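Local coordinates for delta (Bacillus subtilis, PDB 3ZH9), which probably acts as the wrench of the bacterial sliding-ring loader, opening the beta ring so that it can be placed on primed DNA, at residues A[183-186]-A[187-191]; A[164-168]-A[169-173]. All blocks are in the same frame, centred on the assembly; numbering follows the deposited sequence.

Contact 1 (A[183-186]-A[187-191]); sequences SSIF and QEIQK. With SO4 (sulfate ion), chain B.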
loop_
_atom_site.group_PDB
_atom_site.type_symbol
_atom_site.label_atom_id
_atom_site.label_comp_id
_atom_site.label_asym_id
_atom_site.label_seq_id
_atom_site.Cartn_x
_atom_site.Cartn_y
_atom_site.Cartn_z
ATOM N N SER A 183 1.309 4.134 -3.742
ATOM C CA SER A 183 1.888 5.391 -3.277
ATOM C C SER A 183 2.908 5.946 -4.287
ATOM O O SER A 183 3.006 7.156 -4.492
ATOM C CB SER A 183 2.554 5.189 -1.912
ATOM O OG SER A 183 3.714 4.381 -2.032
ATOM N N SER A 184 3.655 5.045 -4.918
ATOM C CA SER A 184 4.633 5.414 -5.932
ATOM C C SER A 184 3.949 5.815 -7.230
ATOM O O SER A 184 4.353 6.778 -7.882
ATOM C CB SER A 184 5.606 4.263 -6.185
ATOM O OG SER A 184 6.232 3.881 -4.977
ATOM N N ILE A 185 2.906 5.085 -7.604
ATOM C CA ILE A 185 2.141 5.451 -8.785
ATOM C C ILE A 185 1.523 6.845 -8.612
ATOM O O ILE A 185 1.541 7.651 -9.531
ATOM C CB ILE A 185 1.033 4.424 -9.086
ATOM C CG1 ILE A 185 1.636 3.090 -9.516
ATOM C CG2 ILE A 185 0.116 4.933 -10.183
ATOM C CD1 ILE A 185 0.719 1.905 -9.259
ATOM N N PHE A 186 0.987 7.122 -7.423
ATOM C CA PHE A 186 0.351 8.400 -7.162
ATOM C C PHE A 186 1.391 9.506 -7.289
ATOM O O PHE A 186 1.203 10.502 -7.977
ATOM C CB PHE A 186 -0.285 8.416 -5.757
ATOM C CG PHE A 186 -0.953 9.714 -5.423
ATOM C CD1 PHE A 186 -0.212 10.796 -4.971
ATOM C CD2 PHE A 186 -2.326 9.863 -5.578
ATOM C CE1 PHE A 186 -0.839 12.017 -4.659
ATOM C CE2 PHE A 186 -2.959 11.071 -5.284
ATOM C CZ PHE A 186 -2.218 12.153 -4.822
ATOM N N GLN A 187 2.506 9.312 -6.615
ATOM C CA GLN A 187 3.604 10.245 -6.699
ATOM C C GLN A 187 4.084 10.497 -8.144
ATOM O O GLN A 187 4.245 11.646 -8.560
ATOM C CB GLN A 187 4.744 9.758 -5.812
ATOM C CG GLN A 187 6.025 10.559 -5.958
ATOM C CD GLN A 187 7.124 10.074 -5.027
ATOM O OE1 GLN A 187 6.874 9.295 -4.101
ATOM N NE2 GLN A 187 8.347 10.530 -5.271
ATOM N N GLU A 188 4.314 9.436 -8.907
ATOM C CA GLU A 188 4.855 9.588 -10.255
ATOM C C GLU A 188 3.821 10.192 -11.208
ATOM O O GLU A 188 4.171 10.975 -12.090
ATOM C CB GLU A 188 5.375 8.248 -10.804
ATOM C CG GLU A 188 6.498 7.623 -9.989
ATOM C CD GLU A 188 7.735 8.533 -9.833
ATOM O OE1 GLU A 188 7.946 9.443 -10.659
ATOM O OE2 GLU A 188 8.504 8.329 -8.873
ATOM N N ILE A 189 2.554 9.817 -11.048
ATOM C CA ILE A 189 1.493 10.442 -11.841
ATOM C C ILE A 189 1.429 11.966 -11.590
ATOM O O ILE A 189 1.333 12.746 -12.529
ATOM C CB ILE A 189 0.114 9.775 -11.606
ATOM C CG1 ILE A 189 0.041 8.413 -12.318
ATOM C CG2 ILE A 189 -1.013 10.700 -12.063
ATOM C CD1 ILE A 189 0.099 8.480 -13.851
ATOM N N GLN A 190 1.527 12.395 -10.337
ATOM C CA GLN A 190 1.544 13.841 -10.044
ATOM C C GLN A 190 2.741 14.544 -10.684
ATOM O O GLN A 190 2.639 15.679 -11.180
ATOM C CB GLN A 190 1.562 14.104 -8.534
ATOM C CG GLN A 190 0.317 13.598 -7.769
ATOM C CD GLN A 190 -1.001 14.211 -8.246
ATOM O OE1 GLN A 190 -1.030 15.229 -8.947
ATOM N NE2 GLN A 190 -2.104 13.590 -7.853
ATOM N N LYS A 191 3.889 13.884 -10.640
ATOM C CA LYS A 191 5.086 14.435 -11.262
ATOM C C LYS A 191 4.901 14.502 -12.762
ATOM O O LYS A 191 5.294 15.483 -13.394
ATOM C CB LYS A 191 6.310 13.584 -10.936
ATOM C CG LYS A 191 6.899 13.850 -9.555
ATOM C CD LYS A 191 7.844 12.712 -9.135
ATOM C CE LYS A 191 9.006 12.599 -10.105
ATOM N NZ LYS A 191 9.814 11.362 -9.869
HETATM S S SO4 B . 2.211 1.279 -0.872
HETATM O O1 SO4 B . 1.082 1.798 -1.644
HETATM O O2 SO4 B . 2.552 -0.055 -1.373
HETATM O O3 SO4 B . 1.826 1.213 0.541
HETATM O O4 SO4 B . 3.388 2.137 -1.005
#
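Phe186 and Gln190 meet one turn apart on helix 182-195, part of the small helical domain that follows the AAA+-like five-stranded core of the delta subunit. The backbone supplies four successive i to i+4 bonds. The last of them, Gln190 N to Phe186 O, is 3.0 Å long, and Ser184 O accepts Glu188 N at 2.8 Å. On one flank the Gln190 amide lies over a face of the Phe186 ring, NE2 3.4 Å from CZ, with the two planes inclined by 53°. The bend at chi2 of Gln190 (-59°) folds its amide back over the ring, while CG rests against CE1. NE2 also has a weak hydrogen bond to Glu162, and Tyr26, Glu30 and Arg34 of helix 25-39 border the ring. On the buried side Ile185 and Ile189 lie alongside each other, CG2 to CG1 4.1 Å, and both touch Thr155 of helix 148-160. A salt bridge joins Glu188 to the exposed Lys191: NZ reaches the syn lone pair of Glu188 OE1 at 2.8 Å. At the helix start a sulfate, probably from the crystallisation liquor, is held by Ser183 and by His181 ND1, as suits an anion at a helix N-terminus. Ser183 N donates to sulfate O1 over 3.1 Å, and Ser183 OG bonds to sulfate O4, though the very short 2.5 Å between them is doubtful.

Contact 2 (A[164-168]-A[169-173]); sequences KTIGT and EAAEH
Thr168 O accepts Glu172 N at 2.8 Å, the shorter of two i to i+4 hydrogen bonds that open helix 168-177. Its companion runs from Ala171 N to Gly167 O, 3.0 Å with an N-H...O angle of 156°. The extended Glu172 side chain sets out beside the same acceptor as its own N, CG 3.2 Å from Thr168 O. Gly167 is the N-cap residue, so the chain passes within one residue from the weakly bonded strand 165-166 into the helix. That strand pairs in parallel with strand 201-202, Thr165 exchanging backbone bonds with Glu200 and Ile202. Ile166 bends back over the first turn of the helix: with CG1 opposite its own backbone N (chi1 -172°), the chain reaches across to Ala170, CG1 to CB 3.5 Å. Farther out, CD1 lies against the backbone of Ala171, 3.8 Å from its N, and 4.3 Å from its CB. Replacing Ile166 with alanine would probably open a gap over Ala170 and Ala171 and take away the apolar bridge between the strand and the helix start. Around this patch, Ala159 of helix 148-160 and Ile202 touch Ile166, and Thr155 and Val156 back Ala171.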
loop_
_atom_site.group_PDB
_atom_site.type_symbol
_atom_site.label_atom_id
_atom_site.label_comp_id
_atom_site.label_asym_id
_atom_site.label_seq_id
_atom_site.Cartn_x
_atom_site.Cartn_y
_atom_site.Cartn_z
ATOM N N LYS A 164 -5.596 15.078 -16.811
ATOM C CA LYS A 164 -4.712 14.544 -17.838
ATOM C C LYS A 164 -5.193 13.165 -18.246
ATOM O O LYS A 164 -6.155 12.648 -17.680
ATOM C CB LYS A 164 -3.273 14.455 -17.315
ATOM C CG LYS A 164 -2.711 15.784 -16.850
ATOM C CD LYS A 164 -2.744 16.800 -17.994
ATOM C CE LYS A 164 -2.218 18.150 -17.546
ATOM N NZ LYS A 164 -2.127 19.111 -18.690
ATOM N N THR A 165 -4.514 12.564 -19.217
ATOM C CA THR A 165 -4.806 11.193 -19.606
ATOM C C THR A 165 -3.517 10.395 -19.752
ATOM O O THR A 165 -2.433 10.962 -19.912
ATOM C CB THR A 165 -5.562 11.136 -20.928
ATOM O OG1 THR A 165 -4.765 11.748 -21.947
ATOM C CG2 THR A 165 -6.892 11.878 -20.811
ATOM N N ILE A 166 -3.634 9.077 -19.664
ATOM C CA ILE A 166 -2.500 8.196 -19.889
ATOM C C ILE A 166 -3.008 6.927 -20.551
ATOM O O ILE A 166 -3.988 6.344 -20.098
ATOM C CB ILE A 166 -1.708 7.912 -18.570
ATOM C CG1 ILE A 166 -0.418 7.140 -18.857
ATOM C CG2 ILE A 166 -2.583 7.218 -17.510
ATOM C CD1 ILE A 166 0.544 7.047 -17.648
ATOM N N GLY A 167 -2.377 6.536 -21.651
ATOM C CA GLY A 167 -2.785 5.347 -22.384
ATOM C C GLY A 167 -2.421 4.110 -21.589
ATOM O O GLY A 167 -1.629 4.195 -20.649
ATOM N N THR A 168 -2.982 2.960 -21.954
ATOM C CA THR A 168 -2.753 1.758 -21.157
ATOM C C THR A 168 -1.305 1.273 -21.235
ATOM O O THR A 168 -0.771 0.785 -20.252
ATOM C CB THR A 168 -3.770 0.609 -21.451
ATOM O OG1 THR A 168 -3.223 -0.311 -22.400
ATOM C CG2 THR A 168 -5.076 1.164 -21.965
ATOM N N GLU A 169 -0.658 1.432 -22.381
ATOM C CA GLU A 169 0.743 1.026 -22.496
ATOM C C GLU A 169 1.657 1.842 -21.562
ATOM O O GLU A 169 2.492 1.287 -20.865
ATOM C CB GLU A 169 1.219 1.136 -23.945
ATOM C CG GLU A 169 2.617 0.581 -24.184
ATOM C CD GLU A 169 3.097 0.791 -25.624
ATOM O OE1 GLU A 169 2.420 1.525 -26.378
ATOM O OE2 GLU A 169 4.154 0.230 -25.998
ATOM N N ALA A 170 1.481 3.159 -21.560
ATOM C CA ALA A 170 2.246 4.066 -20.711
ATOM C C ALA A 170 2.000 3.769 -19.237
ATOM O O ALA A 170 2.926 3.805 -18.413
ATOM C CB ALA A 170 1.871 5.518 -21.027
ATOM N N ALA A 171 0.738 3.493 -18.920
ATOM C CA ALA A 171 0.307 3.168 -17.568
ATOM C C ALA A 171 0.875 1.835 -17.078
ATOM O O ALA A 171 1.314 1.713 -15.936
ATOM C CB ALA A 171 -1.232 3.138 -17.500
ATOM N N GLU A 172 0.841 0.831 -17.943
ATOM C CA GLU A 172 1.385 -0.469 -17.607
ATOM C C GLU A 172 2.876 -0.364 -17.347
ATOM O O GLU A 172 3.413 -1.023 -16.464
ATOM C CB GLU A 172 1.121 -1.466 -18.741
ATOM C CG GLU A 172 -0.319 -1.972 -18.760
ATOM C CD GLU A 172 -0.638 -2.815 -19.982
ATOM O OE1 GLU A 172 0.073 -2.676 -21.000
ATOM O OE2 GLU A 172 -1.604 -3.614 -19.917
ATOM N N HIS A 173 3.550 0.453 -18.137
ATOM C CA HIS A 173 4.986 0.609 -17.957
ATOM C C HIS A 173 5.307 1.307 -16.636
ATOM O O HIS A 173 6.245 0.938 -15.931
ATOM C CB HIS A 173 5.607 1.374 -19.111
ATOM C CG HIS A 173 7.096 1.247 -19.156
ATOM N ND1 HIS A 173 7.941 2.322 -19.004
ATOM C CD2 HIS A 173 7.887 0.157 -19.288
ATOM C CE1 HIS A 173 9.197 1.904 -19.065
ATOM N NE2 HIS A 173 9.189 0.596 -19.240
#

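Contact 1 lies within helix 182-195 and contact 2 at the start of the preceding helix 168-177, in the same small helical domain, their centres about 13 Å apart. Contact 2 sits at the strand-to-helix entry, contact 1 along its helix, and each has a buried and a more exposed flank. Their buried flanks converge: Ile189 CD1 packs on Ile166 CD1 at 4.1 Å, and helix 148-160 lines both. The chemistry differs outside that shared core. In 183-191 an aromatic-amide pair, a salt bridge and a bound sulfate add to the backbone bonds, whereas 164-173 relies on backbone bonds at an N-cap and on small alanines beneath one isoleucine.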